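Local coordinates for initiator protein NS1 (Murine minute virus, PDB 4R94) that nicks viral DNA at the replication origin through its N-terminal nuclease domain and, in the full-length protein, unwinds DNA as an ATP-driven helicase, at residues T14-E19 with S230-W235; I42-Y47 with H118-D123; K48-E53 with S58-A63; N103-F108 with Q139-W144; W156-C161 with A168-L173. All coordinates share one frame; numbering follows the deposited sequence.

Contact 1 (T14-E19 with S230-W235); sequences TNWLKE and SSDSGW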
# COMPACT_ATOMS: atom_id res chain seq x y z
N THR A 14 -3.47 -15.29 12.78
CA THR A 14 -4.09 -14.76 13.99
C THR A 14 -3.06 -14.58 15.11
O THR A 14 -2.97 -13.52 15.73
CB THR A 14 -5.23 -15.68 14.49
OG1 THR A 14 -6.16 -15.93 13.42
CG2 THR A 14 -5.97 -15.02 15.66
N ASN A 15 -2.25 -15.61 15.34
CA ASN A 15 -1.22 -15.56 16.37
C ASN A 15 -0.16 -14.49 16.11
O ASN A 15 0.26 -13.79 17.03
CB ASN A 15 -0.54 -16.92 16.53
CG ASN A 15 -1.43 -17.94 17.22
OD1 ASN A 15 -2.30 -17.58 18.03
ND2 ASN A 15 -1.22 -19.21 16.91
N TRP A 16 0.26 -14.36 14.86
CA TRP A 16 1.26 -13.37 14.49
C TRP A 16 0.75 -11.95 14.75
O TRP A 16 1.48 -11.10 15.27
CB TRP A 16 1.63 -13.56 13.01
CG TRP A 16 2.77 -12.74 12.48
CD1 TRP A 16 4.11 -13.04 12.54
CD2 TRP A 16 2.67 -11.51 11.74
NE1 TRP A 16 4.84 -12.06 11.91
CE2 TRP A 16 3.98 -11.11 11.41
CE3 TRP A 16 1.59 -10.72 11.34
CZ2 TRP A 16 4.24 -9.95 10.69
CZ3 TRP A 16 1.86 -9.56 10.63
CH2 TRP A 16 3.17 -9.18 10.31
N LEU A 17 -0.52 -11.70 14.42
CA LEU A 17 -1.09 -10.37 14.61
C LEU A 17 -1.32 -10.09 16.09
O LEU A 17 -1.08 -8.98 16.56
CB LEU A 17 -2.40 -10.22 13.84
CG LEU A 17 -2.31 -10.25 12.32
CD1 LEU A 17 -3.71 -10.40 11.71
CD2 LEU A 17 -1.61 -8.98 11.81
N LYS A 18 -1.78 -11.09 16.83
CA LYS A 18 -2.06 -10.90 18.25
C LYS A 18 -0.78 -10.60 19.03
O LYS A 18 -0.78 -9.79 19.95
CB LYS A 18 -2.77 -12.12 18.84
CG LYS A 18 -3.54 -11.81 20.11
CD LYS A 18 -4.70 -10.86 19.83
CE LYS A 18 -5.51 -10.57 21.08
NZ LYS A 18 -6.73 -9.77 20.79
N GLU A 19 0.33 -11.23 18.65
CA GLU A 19 1.61 -10.93 19.27
C GLU A 19 1.98 -9.47 19.04
O GLU A 19 2.73 -8.89 19.82
CB GLU A 19 2.72 -11.84 18.72
CG GLU A 19 2.74 -13.23 19.33
CD GLU A 19 3.90 -14.07 18.81
OE1 GLU A 19 4.55 -13.65 17.83
OE2 GLU A 19 4.15 -15.15 19.39
N SER A 230 -3.53 -7.71 -0.16
CA SER A 230 -2.83 -7.32 1.07
C SER A 230 -1.57 -8.13 1.23
O SER A 230 -1.43 -9.21 0.64
CB SER A 230 -3.72 -7.50 2.30
OG SER A 230 -4.97 -6.89 2.10
N SER A 231 -0.65 -7.63 2.05
CA SER A 231 0.56 -8.39 2.37
C SER A 231 1.19 -7.86 3.64
O SER A 231 0.93 -6.74 4.06
CB SER A 231 1.58 -8.31 1.24
OG SER A 231 1.89 -6.97 0.91
N ASP A 232 2.06 -8.66 4.25
CA ASP A 232 2.71 -8.17 5.45
C ASP A 232 4.12 -8.74 5.55
O ASP A 232 4.51 -9.62 4.79
CB ASP A 232 1.88 -8.52 6.69
CG ASP A 232 1.66 -10.01 6.84
OD1 ASP A 232 2.65 -10.73 7.06
OD2 ASP A 232 0.50 -10.45 6.75
N SER A 233 4.86 -8.21 6.51
CA SER A 233 6.30 -8.50 6.64
C SER A 233 6.56 -9.95 7.06
O SER A 233 7.70 -10.43 6.97
CB SER A 233 6.94 -7.52 7.63
OG SER A 233 6.21 -7.47 8.84
N GLY A 234 5.51 -10.64 7.50
CA GLY A 234 5.61 -12.05 7.86
C GLY A 234 5.02 -13.02 6.84
O GLY A 234 4.96 -14.23 7.10
N TRP A 235 4.60 -12.49 5.69
CA TRP A 235 3.83 -13.25 4.69
C TRP A 235 2.68 -14.04 5.31
O TRP A 235 2.37 -15.16 4.88
CB TRP A 235 4.77 -14.18 3.89
CG TRP A 235 5.68 -13.43 2.97
CD1 TRP A 235 6.80 -12.72 3.32
CD2 TRP A 235 5.56 -13.28 1.55
NE1 TRP A 235 7.38 -12.15 2.21
CE2 TRP A 235 6.63 -12.48 1.11
CE3 TRP A 235 4.64 -13.75 0.60
CZ2 TRP A 235 6.82 -12.14 -0.23
CZ3 TRP A 235 4.83 -13.41 -0.74
CH2 TRP A 235 5.91 -12.60 -1.13
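One face of the Trp16 indole carries the carboxylate of Asp232, while Ser233 OG lies at the ring's edge, near its plane. Asp232 OD1 sits 3.6 Å from Trp16 CH2, offset toward the rim of the six-membered ring, and the carboxylate plane is tilted 26° from the indole. The Trp16 chi1 of -173° points the ring off helix 8-19 toward the end of strand 227-232 and the turn that follows. There Gly234 N comes within 3.5 Å of Trp16 CZ2. The same Asp232 OD1 accepts from Gly234 N at 2.9 Å through its anti lone pair, closing an Asx turn inside a type I beta turn; Lys236 N also donates to OD1 and Thr237 N to OD2. Ser233 OG bonds to Trp114 N on strand 112-121. The Asp232 carboxylate and Ser233 OG thus have backbone amides as partners, and the indole meets them by van der Waals contact, without a hydrogen bond of its own to either.

Contact 2 (I42-Y47 with H118-D123); sequences IGWNSY and HEWGKD. With MG (magnesium ion), chain B.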
# COMPACT_ATOMS: atom_id res chain seq x y z
N ILE A 42 -3.19 11.78 -17.64
CA ILE A 42 -2.46 10.83 -16.81
C ILE A 42 -3.38 10.39 -15.69
O ILE A 42 -3.56 11.11 -14.71
CB ILE A 42 -1.17 11.45 -16.25
CG1 ILE A 42 -0.39 12.13 -17.37
CG2 ILE A 42 -0.32 10.38 -15.56
CD1 ILE A 42 0.87 12.82 -16.90
N GLY A 43 -4.00 9.22 -15.86
CA GLY A 43 -4.97 8.73 -14.90
C GLY A 43 -4.31 7.83 -13.87
O GLY A 43 -3.07 7.70 -13.85
N TRP A 44 -5.13 7.20 -13.05
CA TRP A 44 -4.65 6.40 -11.93
C TRP A 44 -3.84 5.21 -12.44
O TRP A 44 -2.92 4.73 -11.75
CB TRP A 44 -5.82 5.92 -11.08
CG TRP A 44 -6.49 4.68 -11.59
CD1 TRP A 44 -7.56 4.61 -12.44
CD2 TRP A 44 -6.16 3.33 -11.26
NE1 TRP A 44 -7.90 3.30 -12.67
CE2 TRP A 44 -7.05 2.49 -11.95
CE3 TRP A 44 -5.17 2.74 -10.45
CZ2 TRP A 44 -7.00 1.10 -11.87
CZ3 TRP A 44 -5.13 1.37 -10.36
CH2 TRP A 44 -6.02 0.56 -11.07
N ASN A 45 -4.17 4.74 -13.64
CA ASN A 45 -3.56 3.55 -14.20
C ASN A 45 -2.67 3.87 -15.40
O ASN A 45 -2.55 3.07 -16.32
CB ASN A 45 -4.64 2.53 -14.59
CG ASN A 45 -5.68 3.10 -15.56
OD1 ASN A 45 -5.50 4.18 -16.11
ND2 ASN A 45 -6.75 2.35 -15.79
N SER A 46 -2.03 5.04 -15.37
CA SER A 46 -1.12 5.41 -16.44
C SER A 46 0.33 5.16 -16.07
O SER A 46 1.22 5.86 -16.53
CB SER A 46 -1.30 6.89 -16.81
OG SER A 46 -2.60 7.14 -17.32
N TYR A 47 0.56 4.14 -15.24
CA TYR A 47 1.90 3.85 -14.73
C TYR A 47 2.26 2.39 -14.93
O TYR A 47 2.67 1.69 -13.99
CB TYR A 47 1.98 4.24 -13.24
CG TYR A 47 1.64 5.69 -12.99
CD1 TYR A 47 2.63 6.67 -13.09
CD2 TYR A 47 0.35 6.09 -12.69
CE1 TYR A 47 2.34 8.01 -12.88
CE2 TYR A 47 0.04 7.43 -12.46
CZ TYR A 47 1.05 8.38 -12.56
OH TYR A 47 0.76 9.72 -12.33
N HIS A 118 -4.06 -2.70 -0.63
CA HIS A 118 -4.58 -1.93 -1.75
C HIS A 118 -6.09 -1.92 -1.72
O HIS A 118 -6.71 -2.97 -1.59
CB HIS A 118 -4.14 -2.50 -3.09
CG HIS A 118 -2.66 -2.50 -3.28
ND1 HIS A 118 -2.01 -1.52 -3.99
CD2 HIS A 118 -1.71 -3.35 -2.82
CE1 HIS A 118 -0.70 -1.79 -3.99
NE2 HIS A 118 -0.50 -2.88 -3.28
N GLU A 119 -6.66 -0.73 -1.89
CA GLU A 119 -8.10 -0.52 -1.82
C GLU A 119 -8.62 0.40 -2.92
O GLU A 119 -7.86 1.03 -3.66
CB GLU A 119 -8.50 0.06 -0.45
CG GLU A 119 -8.12 -0.81 0.73
CD GLU A 119 -8.61 -0.27 2.07
OE1 GLU A 119 -8.93 0.94 2.17
OE2 GLU A 119 -8.65 -1.08 3.01
N TRP A 120 -9.95 0.47 -3.02
CA TRP A 120 -10.59 1.34 -3.99
C TRP A 120 -11.61 2.17 -3.25
O TRP A 120 -12.62 1.65 -2.78
CB TRP A 120 -11.27 0.54 -5.11
CG TRP A 120 -11.78 1.41 -6.20
CD1 TRP A 120 -13.00 2.04 -6.26
CD2 TRP A 120 -11.09 1.76 -7.40
NE1 TRP A 120 -13.10 2.76 -7.43
CE2 TRP A 120 -11.94 2.60 -8.15
CE3 TRP A 120 -9.83 1.44 -7.91
CZ2 TRP A 120 -11.57 3.13 -9.38
CZ3 TRP A 120 -9.46 1.95 -9.15
CH2 TRP A 120 -10.33 2.79 -9.87
N GLY A 121 -11.34 3.46 -3.14
CA GLY A 121 -12.23 4.35 -2.42
C GLY A 121 -13.33 4.86 -3.32
O GLY A 121 -13.14 5.02 -4.53
N LYS A 122 -14.50 5.11 -2.73
CA LYS A 122 -15.65 5.63 -3.45
C LYS A 122 -15.30 6.89 -4.24
O LYS A 122 -15.71 7.04 -5.40
CB LYS A 122 -16.79 5.91 -2.48
CG LYS A 122 -17.91 6.75 -3.05
CD LYS A 122 -18.95 7.07 -1.98
CE LYS A 122 -19.90 8.17 -2.44
NZ LYS A 122 -20.58 7.82 -3.72
N ASP A 123 -14.54 7.77 -3.62
CA ASP A 123 -14.19 9.05 -4.23
C ASP A 123 -12.81 9.04 -4.91
O ASP A 123 -12.68 9.45 -6.06
CB ASP A 123 -14.26 10.16 -3.17
CG ASP A 123 -15.67 10.33 -2.59
OD1 ASP A 123 -16.65 10.22 -3.37
OD2 ASP A 123 -15.80 10.56 -1.37
MG MG B . -8.84 3.00 2.38
O HOH W 1 -8.92 5.07 2.75
O HOH W 2 -10.77 2.89 1.44
O HOH W 3 -9.66 2.83 4.25
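Trp44 folds its indole over its own backbone (chi1 84°), while Trp120 swings its ring away from its backbone N (chi1 -173°); these torsions bring the two indoles together in a T-shaped, edge-to-face pair. The pair joins the loop after strand 40-42 to strand 112-121 of the antiparallel sheet in the HUH-type nuclease domain. Trp120 presents the CZ3-CH2 end of its six-membered ring to a face of Trp44, with the planes at 82° and the centroid of that ring 5.2 Å from that of the Trp44 five-membered ring. The closest approach is Trp120 CZ3 to Trp44 CE2, 3.7 Å. Asn45 CB packs over the opposite face of Trp44, so the indole is sandwiched between its own neighbour in sequence and the incoming tryptophan. A type I turn from Gly43 to Ser46 shapes the loop, and Gly43 N donates to Ser46 OG at 2.9 Å. The Trp120 ring is further flanked by Trp126, Phe228 and Pro222. One residue before Trp120, Glu119 serves the nuclease metal site, which His127 and His129 complete; Glu119 OE2 forms a salt bridge with Lys214 NZ and accepts from Gln117 NE2. The other carboxylate oxygen, Glu119 OE1, binds the magnesium ion at 2.1 Å, and three waters occupy further positions around the metal.

Contact 3 (K48-E53 with S58-A63); sequences KKELQE and SLQRGA
Glu50 and Gln60 meet with their side chains crossing at about a right angle, each stretched out beyond CG. Gln60 has CG anti to the backbone N (chi1 -170°), which sends the amide away from helix 54-70 toward the preceding loop. Its NE2 donates to Glu50 OE1 at 2.7 Å, with an N-H...O angle of 160°. The bond is nearly straight and lies close to the amide plane, yet it comes down on the carboxylate from above, 38° out of that plane. Gln60 OE1 rests 3.6 Å from Glu50 CG, so the amide also lies against the glutamate chain. A second acceptor for Gln60 NE2 is Glu64 OE2, one helical turn on, and the NE2 group thus bridges two carboxylates. Within the loop, Gln52 NE2 reaches back to Glu50 O at 3.0 Å. Glu53 then occupies the N-cap position, where its OE1 accepts from Leu56 N: an N-capped helix start, with Gln60 of the second turn tied back to the loop that leads into it.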
# COMPACT_ATOMS: atom_id res chain seq x y z
N LYS A 48 2.11 1.92 -16.16
CA LYS A 48 2.18 0.49 -16.41
C LYS A 48 3.47 0.04 -17.08
O LYS A 48 3.53 -1.06 -17.63
CB LYS A 48 0.96 0.05 -17.24
CG LYS A 48 -0.36 0.30 -16.50
CD LYS A 48 -1.58 -0.25 -17.25
CE LYS A 48 -1.63 0.25 -18.69
NZ LYS A 48 -1.81 1.72 -18.81
N LYS A 49 4.52 0.86 -17.03
CA LYS A 49 5.84 0.35 -17.40
C LYS A 49 6.28 -0.69 -16.38
O LYS A 49 6.13 -0.49 -15.16
CB LYS A 49 6.87 1.48 -17.48
CG LYS A 49 6.70 2.43 -18.63
CD LYS A 49 7.97 3.27 -18.79
CE LYS A 49 7.92 4.13 -20.04
NZ LYS A 49 9.08 5.07 -20.12
N GLU A 50 6.78 -1.82 -16.86
CA GLU A 50 7.39 -2.78 -15.97
C GLU A 50 8.89 -2.58 -16.06
O GLU A 50 9.54 -2.95 -17.04
CB GLU A 50 7.00 -4.21 -16.35
CG GLU A 50 5.53 -4.53 -16.04
CD GLU A 50 5.11 -5.88 -16.57
OE1 GLU A 50 5.29 -6.89 -15.86
OE2 GLU A 50 4.60 -5.93 -17.72
N LEU A 51 9.44 -1.95 -15.02
CA LEU A 51 10.83 -1.56 -15.02
C LEU A 51 11.71 -2.76 -14.70
O LEU A 51 11.44 -3.52 -13.78
CB LEU A 51 11.05 -0.42 -14.02
CG LEU A 51 10.12 0.77 -14.32
CD1 LEU A 51 10.20 1.80 -13.19
CD2 LEU A 51 10.45 1.42 -15.68
N GLN A 52 12.78 -2.91 -15.48
CA GLN A 52 13.56 -4.14 -15.47
C GLN A 52 14.61 -4.19 -14.38
O GLN A 52 15.65 -4.84 -14.53
CB GLN A 52 14.22 -4.33 -16.84
CG GLN A 52 13.22 -4.62 -17.93
CD GLN A 52 12.35 -5.81 -17.58
OE1 GLN A 52 12.84 -6.94 -17.49
NE2 GLN A 52 11.06 -5.56 -17.36
N GLU A 53 14.35 -3.49 -13.29
CA GLU A 53 15.19 -3.53 -12.10
C GLU A 53 14.92 -4.84 -11.38
O GLU A 53 13.76 -5.22 -11.19
CB GLU A 53 14.91 -2.32 -11.22
CG GLU A 53 16.00 -1.99 -10.21
CD GLU A 53 15.90 -2.82 -8.96
OE1 GLU A 53 14.77 -2.94 -8.43
OE2 GLU A 53 16.93 -3.36 -8.50
N SER A 58 11.15 -8.81 -8.84
CA SER A 58 10.91 -9.81 -7.81
C SER A 58 9.69 -9.43 -6.97
O SER A 58 8.86 -10.28 -6.61
CB SER A 58 12.14 -9.95 -6.91
OG SER A 58 11.94 -10.94 -5.92
N LEU A 59 9.59 -8.14 -6.67
CA LEU A 59 8.45 -7.66 -5.88
C LEU A 59 7.15 -7.80 -6.66
O LEU A 59 6.11 -8.20 -6.09
CB LEU A 59 8.66 -6.21 -5.44
CG LEU A 59 9.70 -6.04 -4.34
CD1 LEU A 59 10.11 -4.59 -4.17
CD2 LEU A 59 9.17 -6.60 -3.02
N GLN A 60 7.18 -7.50 -7.95
CA GLN A 60 5.98 -7.63 -8.75
C GLN A 60 5.57 -9.11 -8.85
O GLN A 60 4.39 -9.43 -8.76
CB GLN A 60 6.16 -7.03 -10.14
CG GLN A 60 4.85 -6.93 -10.93
CD GLN A 60 5.06 -6.47 -12.35
OE1 GLN A 60 5.69 -5.44 -12.60
NE2 GLN A 60 4.53 -7.24 -13.31
N ARG A 61 6.54 -10.01 -8.99
CA ARG A 61 6.20 -11.43 -8.97
C ARG A 61 5.54 -11.83 -7.64
O ARG A 61 4.58 -12.60 -7.64
CB ARG A 61 7.43 -12.30 -9.24
CG ARG A 61 7.80 -12.34 -10.72
CD ARG A 61 8.84 -13.41 -11.02
NE ARG A 61 10.12 -13.09 -10.41
CZ ARG A 61 11.09 -12.46 -11.04
NH1 ARG A 61 10.94 -12.09 -12.31
NH2 ARG A 61 12.23 -12.19 -10.41
N GLY A 62 6.03 -11.30 -6.53
CA GLY A 62 5.40 -11.53 -5.24
C GLY A 62 3.94 -11.08 -5.20
O GLY A 62 3.09 -11.78 -4.66
N ALA A 63 3.65 -9.94 -5.80
CA ALA A 63 2.27 -9.44 -5.81
C ALA A 63 1.35 -10.35 -6.63
O ALA A 63 0.22 -10.64 -6.23
CB ALA A 63 2.22 -8.01 -6.37

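Contact 4 (N103-F108 with Q139-W144); sequences NTKNIF and QAQGKW
Lys105 and Trp144 form the main contact, a cation-pi pair combined with a CH-pi contact. The lysine chain folds along its length, with chi2 to chi4 all off the extended form, and runs over one face of the indole in the sense opposite to the tryptophan side chain. Its CE lies 3.8 Å from the centroid of the Trp144 six-membered ring and 23° off the normal. Beyond it NZ stands over the same face, 5.0 Å from that centroid and 21° off the normal, so the methylene is nearer the ring than the charge is. Van der Waals contact adds an edge: Thr104 CG2 lies near the plane of the indole, 3.8 Å from Trp144 CH2, and Val101 also touches the ring. Among polar atoms, Lys105 NZ approaches Gln141 NE2 to 3.1 Å, but both are donors; Gln141 OE1 is instead taken by Ser138 N. Thr104 ends helix 81-104 and Lys105 follows it, before a Schellman motif at Asn106; Trp144 lies in the first turn of helix 142-160. The ammonium gets no hydrogen bond from Gln141; the indole face probably supplies the attraction, with the lysine methylenes packed on it.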
# COMPACT_ATOMS: atom_id res chain seq x y z
N ASN A 103 16.76 1.47 3.98
CA ASN A 103 18.20 1.50 3.68
C ASN A 103 18.84 2.78 4.19
O ASN A 103 19.92 2.76 4.79
CB ASN A 103 18.47 1.34 2.19
CG ASN A 103 18.39 -0.09 1.72
OD1 ASN A 103 18.49 -1.03 2.52
ND2 ASN A 103 18.21 -0.28 0.42
N THR A 104 18.16 3.91 3.95
CA THR A 104 18.66 5.20 4.39
C THR A 104 18.95 5.20 5.89
O THR A 104 19.94 5.77 6.35
CB THR A 104 17.67 6.32 4.05
OG1 THR A 104 17.67 6.50 2.63
CG2 THR A 104 18.05 7.64 4.71
N LYS A 105 18.09 4.51 6.64
CA LYS A 105 18.20 4.45 8.09
C LYS A 105 18.98 3.24 8.59
O LYS A 105 19.07 3.03 9.80
CB LYS A 105 16.80 4.45 8.71
CG LYS A 105 16.05 5.77 8.58
CD LYS A 105 16.90 6.91 9.11
CE LYS A 105 16.05 8.02 9.72
NZ LYS A 105 15.77 7.76 11.16
N ASN A 106 19.52 2.45 7.67
CA ASN A 106 20.24 1.21 8.00
C ASN A 106 19.39 0.27 8.85
O ASN A 106 19.89 -0.35 9.80
CB ASN A 106 21.54 1.53 8.73
CG ASN A 106 22.45 2.42 7.92
OD1 ASN A 106 22.79 2.11 6.78
ND2 ASN A 106 22.81 3.56 8.49
N ILE A 107 18.10 0.19 8.54
CA ILE A 107 17.21 -0.70 9.26
C ILE A 107 17.13 -2.05 8.58
O ILE A 107 16.80 -2.16 7.39
CB ILE A 107 15.79 -0.09 9.40
CG1 ILE A 107 15.86 1.21 10.20
CG2 ILE A 107 14.89 -1.05 10.12
CD1 ILE A 107 14.54 1.97 10.26
N PHE A 108 17.49 -3.09 9.34
CA PHE A 108 17.42 -4.48 8.88
C PHE A 108 15.95 -4.83 8.68
O PHE A 108 15.15 -4.64 9.59
CB PHE A 108 18.08 -5.39 9.93
CG PHE A 108 18.10 -6.84 9.57
CD1 PHE A 108 19.15 -7.38 8.84
CD2 PHE A 108 17.11 -7.69 10.03
CE1 PHE A 108 19.18 -8.72 8.52
CE2 PHE A 108 17.13 -9.04 9.72
CZ PHE A 108 18.16 -9.56 8.98
N GLN A 139 7.79 8.12 17.06
CA GLN A 139 6.76 9.03 16.55
C GLN A 139 7.29 10.33 15.92
O GLN A 139 6.77 10.79 14.90
CB GLN A 139 5.79 9.40 17.68
CG GLN A 139 5.14 10.75 17.46
CD GLN A 139 3.75 10.86 18.01
OE1 GLN A 139 3.16 9.87 18.46
NE2 GLN A 139 3.19 12.07 17.98
N ALA A 140 8.32 10.91 16.52
CA ALA A 140 8.86 12.18 16.03
C ALA A 140 9.44 12.08 14.62
O ALA A 140 9.68 13.10 13.98
CB ALA A 140 9.92 12.70 16.99
N GLN A 141 9.65 10.86 14.13
CA GLN A 141 10.25 10.63 12.82
C GLN A 141 9.20 10.54 11.71
O GLN A 141 9.55 10.41 10.53
CB GLN A 141 11.09 9.36 12.83
CG GLN A 141 12.23 9.34 13.84
CD GLN A 141 12.95 8.01 13.86
OE1 GLN A 141 12.33 6.94 13.88
NE2 GLN A 141 14.28 8.06 13.85
N GLY A 142 7.93 10.58 12.09
CA GLY A 142 6.84 10.41 11.13
C GLY A 142 6.85 11.37 9.96
O GLY A 142 6.72 10.95 8.80
N LYS A 143 7.01 12.66 10.26
CA LYS A 143 7.04 13.68 9.21
C LYS A 143 8.17 13.46 8.21
O LYS A 143 7.97 13.60 7.01
CB LYS A 143 7.18 15.07 9.83
CG LYS A 143 5.91 15.56 10.51
CD LYS A 143 6.24 16.62 11.55
CE LYS A 143 5.07 17.55 11.79
NZ LYS A 143 4.85 18.43 10.61
N TRP A 144 9.36 13.15 8.73
CA TRP A 144 10.50 12.83 7.89
C TRP A 144 10.22 11.62 7.01
O TRP A 144 10.54 11.62 5.82
CB TRP A 144 11.75 12.57 8.75
CG TRP A 144 12.99 12.26 7.97
CD1 TRP A 144 13.94 13.15 7.54
CD2 TRP A 144 13.44 10.96 7.54
NE1 TRP A 144 14.95 12.49 6.88
CE2 TRP A 144 14.67 11.15 6.87
CE3 TRP A 144 12.93 9.67 7.66
CZ2 TRP A 144 15.38 10.09 6.31
CZ3 TRP A 144 13.64 8.62 7.12
CH2 TRP A 144 14.86 8.83 6.45

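Contact 5 (W156-C161 with A168-L173); sequences WLVTAC and AERIKL
Val158 packs against both Arg170 and Leu173, and this apolar wedge is the tightly packed part of the contact. Its CG1 meets the aliphatic part of the arginine, 3.9 Å from Arg170 CG, whereas CG2 lies 4.0 Å from Leu173 CG. With Leu173 CG anti to the backbone N (chi1 178°), the leucine points between the helices, where Cys161 SG is a looser neighbour, 4.3 Å from Leu173 CD2. The other side turns polar, with a bound water between Arg170 and backbone carbonyls. Arg170 NH1 lies 2.7 Å from Val158 O, near the guanidinium plane, at an angle too poor for a hydrogen bond, and donates to the water at 2.6 Å. The water can donate to Thr159 O and to Cys161 O just past the helix, but not to every acceptor in reach at once. The pair joins consecutive helices, 142-160 and 167-179, across a short connection. Leu157 touches Phe90 of helix 81-104, and Glu169 and Lys172 touch Leu37 of strand 35-37.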
# COMPACT_ATOMS: atom_id res chain seq x y z
N TRP A 156 9.60 7.21 -8.53
CA TRP A 156 9.26 5.95 -9.19
C TRP A 156 8.06 6.08 -10.11
O TRP A 156 8.04 5.49 -11.19
CB TRP A 156 9.01 4.85 -8.16
CG TRP A 156 10.28 4.22 -7.71
CD1 TRP A 156 10.86 4.33 -6.48
CD2 TRP A 156 11.18 3.44 -8.52
NE1 TRP A 156 12.05 3.63 -6.46
CE2 TRP A 156 12.27 3.08 -7.70
CE3 TRP A 156 11.15 3.00 -9.84
CZ2 TRP A 156 13.33 2.30 -8.16
CZ3 TRP A 156 12.21 2.21 -10.30
CH2 TRP A 156 13.28 1.87 -9.46
N LEU A 157 7.04 6.84 -9.71
CA LEU A 157 5.90 7.04 -10.58
C LEU A 157 6.29 7.66 -11.91
O LEU A 157 5.82 7.24 -12.96
CB LEU A 157 4.84 7.92 -9.90
CG LEU A 157 4.05 7.24 -8.78
CD1 LEU A 157 3.12 8.26 -8.15
CD2 LEU A 157 3.24 6.03 -9.27
N VAL A 158 7.16 8.66 -11.88
CA VAL A 158 7.55 9.31 -13.13
C VAL A 158 8.35 8.33 -13.99
O VAL A 158 8.27 8.37 -15.22
CB VAL A 158 8.36 10.61 -12.84
CG1 VAL A 158 9.07 11.12 -14.10
CG2 VAL A 158 7.41 11.69 -12.22
N THR A 159 9.09 7.44 -13.36
CA THR A 159 9.84 6.44 -14.14
C THR A 159 8.89 5.38 -14.73
O THR A 159 9.12 4.88 -15.84
CB THR A 159 10.92 5.76 -13.29
OG1 THR A 159 11.68 6.76 -12.59
CG2 THR A 159 11.87 4.94 -14.18
N ALA A 160 7.81 5.07 -14.01
CA ALA A 160 6.90 4.01 -14.45
C ALA A 160 5.78 4.52 -15.37
O ALA A 160 5.04 3.72 -15.94
CB ALA A 160 6.28 3.31 -13.23
N CYS A 161 5.64 5.83 -15.49
CA CYS A 161 4.55 6.41 -16.28
C CYS A 161 4.60 5.91 -17.72
O CYS A 161 5.65 5.99 -18.35
CB CYS A 161 4.62 7.93 -16.24
SG CYS A 161 3.20 8.73 -17.02
N ALA A 168 9.99 18.47 -19.64
CA ALA A 168 9.29 19.49 -18.86
C ALA A 168 8.05 18.91 -18.18
O ALA A 168 7.74 19.25 -17.04
CB ALA A 168 8.91 20.66 -19.76
N GLU A 169 7.33 18.05 -18.90
CA GLU A 169 6.14 17.40 -18.35
C GLU A 169 6.48 16.40 -17.24
O GLU A 169 5.77 16.32 -16.25
CB GLU A 169 5.36 16.70 -19.45
CG GLU A 169 4.70 17.67 -20.42
CD GLU A 169 4.25 17.02 -21.72
OE1 GLU A 169 4.65 15.87 -22.01
OE2 GLU A 169 3.49 17.68 -22.46
N ARG A 170 7.56 15.64 -17.41
CA ARG A 170 8.01 14.73 -16.36
C ARG A 170 8.32 15.46 -15.06
O ARG A 170 7.95 15.02 -13.98
CB ARG A 170 9.25 13.95 -16.80
CG ARG A 170 8.94 12.76 -17.63
CD ARG A 170 10.18 11.91 -17.82
NE ARG A 170 9.99 11.01 -18.93
CZ ARG A 170 9.37 9.84 -18.85
NH1 ARG A 170 8.89 9.42 -17.68
NH2 ARG A 170 9.24 9.08 -19.93
N ILE A 171 9.02 16.59 -15.18
CA ILE A 171 9.35 17.40 -14.02
C ILE A 171 8.10 18.00 -13.37
O ILE A 171 8.00 18.05 -12.14
CB ILE A 171 10.33 18.54 -14.40
CG1 ILE A 171 11.64 17.94 -14.90
CG2 ILE A 171 10.56 19.47 -13.25
CD1 ILE A 171 12.32 17.00 -13.91
N LYS A 172 7.15 18.43 -14.19
CA LYS A 172 5.90 18.95 -13.66
C LYS A 172 5.17 17.85 -12.89
O LYS A 172 4.64 18.10 -11.81
CB LYS A 172 5.03 19.51 -14.78
CG LYS A 172 3.77 20.22 -14.29
CD LYS A 172 4.12 21.40 -13.39
CE LYS A 172 2.96 22.40 -13.30
NZ LYS A 172 1.76 21.86 -12.61
N LEU A 173 5.16 16.64 -13.44
CA LEU A 173 4.47 15.53 -12.80
C LEU A 173 5.15 15.19 -11.48
O LEU A 173 4.48 14.97 -10.47
CB LEU A 173 4.45 14.31 -13.72
CG LEU A 173 3.80 13.04 -13.17
CD1 LEU A 173 2.36 13.35 -12.72
CD2 LEU A 173 3.81 11.95 -14.20
O HOH W 4 8.17 6.89 -17.98

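In the fold
From the N terminus, helix 8-19 opens contact 1, which closes only at the turn after strand 227-232, so the other four contacts nest within its loop. Contact 2 ties the loop after strand 40-42 to strand 112-121, the sheet neighbour of strand 227-232, and encloses contact 3, a local closure onto helix 54-70. Contact 4 begins inside contact 2 and ends beyond it, so the two cross; it joins the region at the end of helix 81-104 to that at the start of helix 142-160. Contact 5 follows at the far end of that helix. There Tyr47 of contact 2 packs on Leu157 and Cys161, and Leu51 of contact 3 on Trp156, gathering loop and helices together.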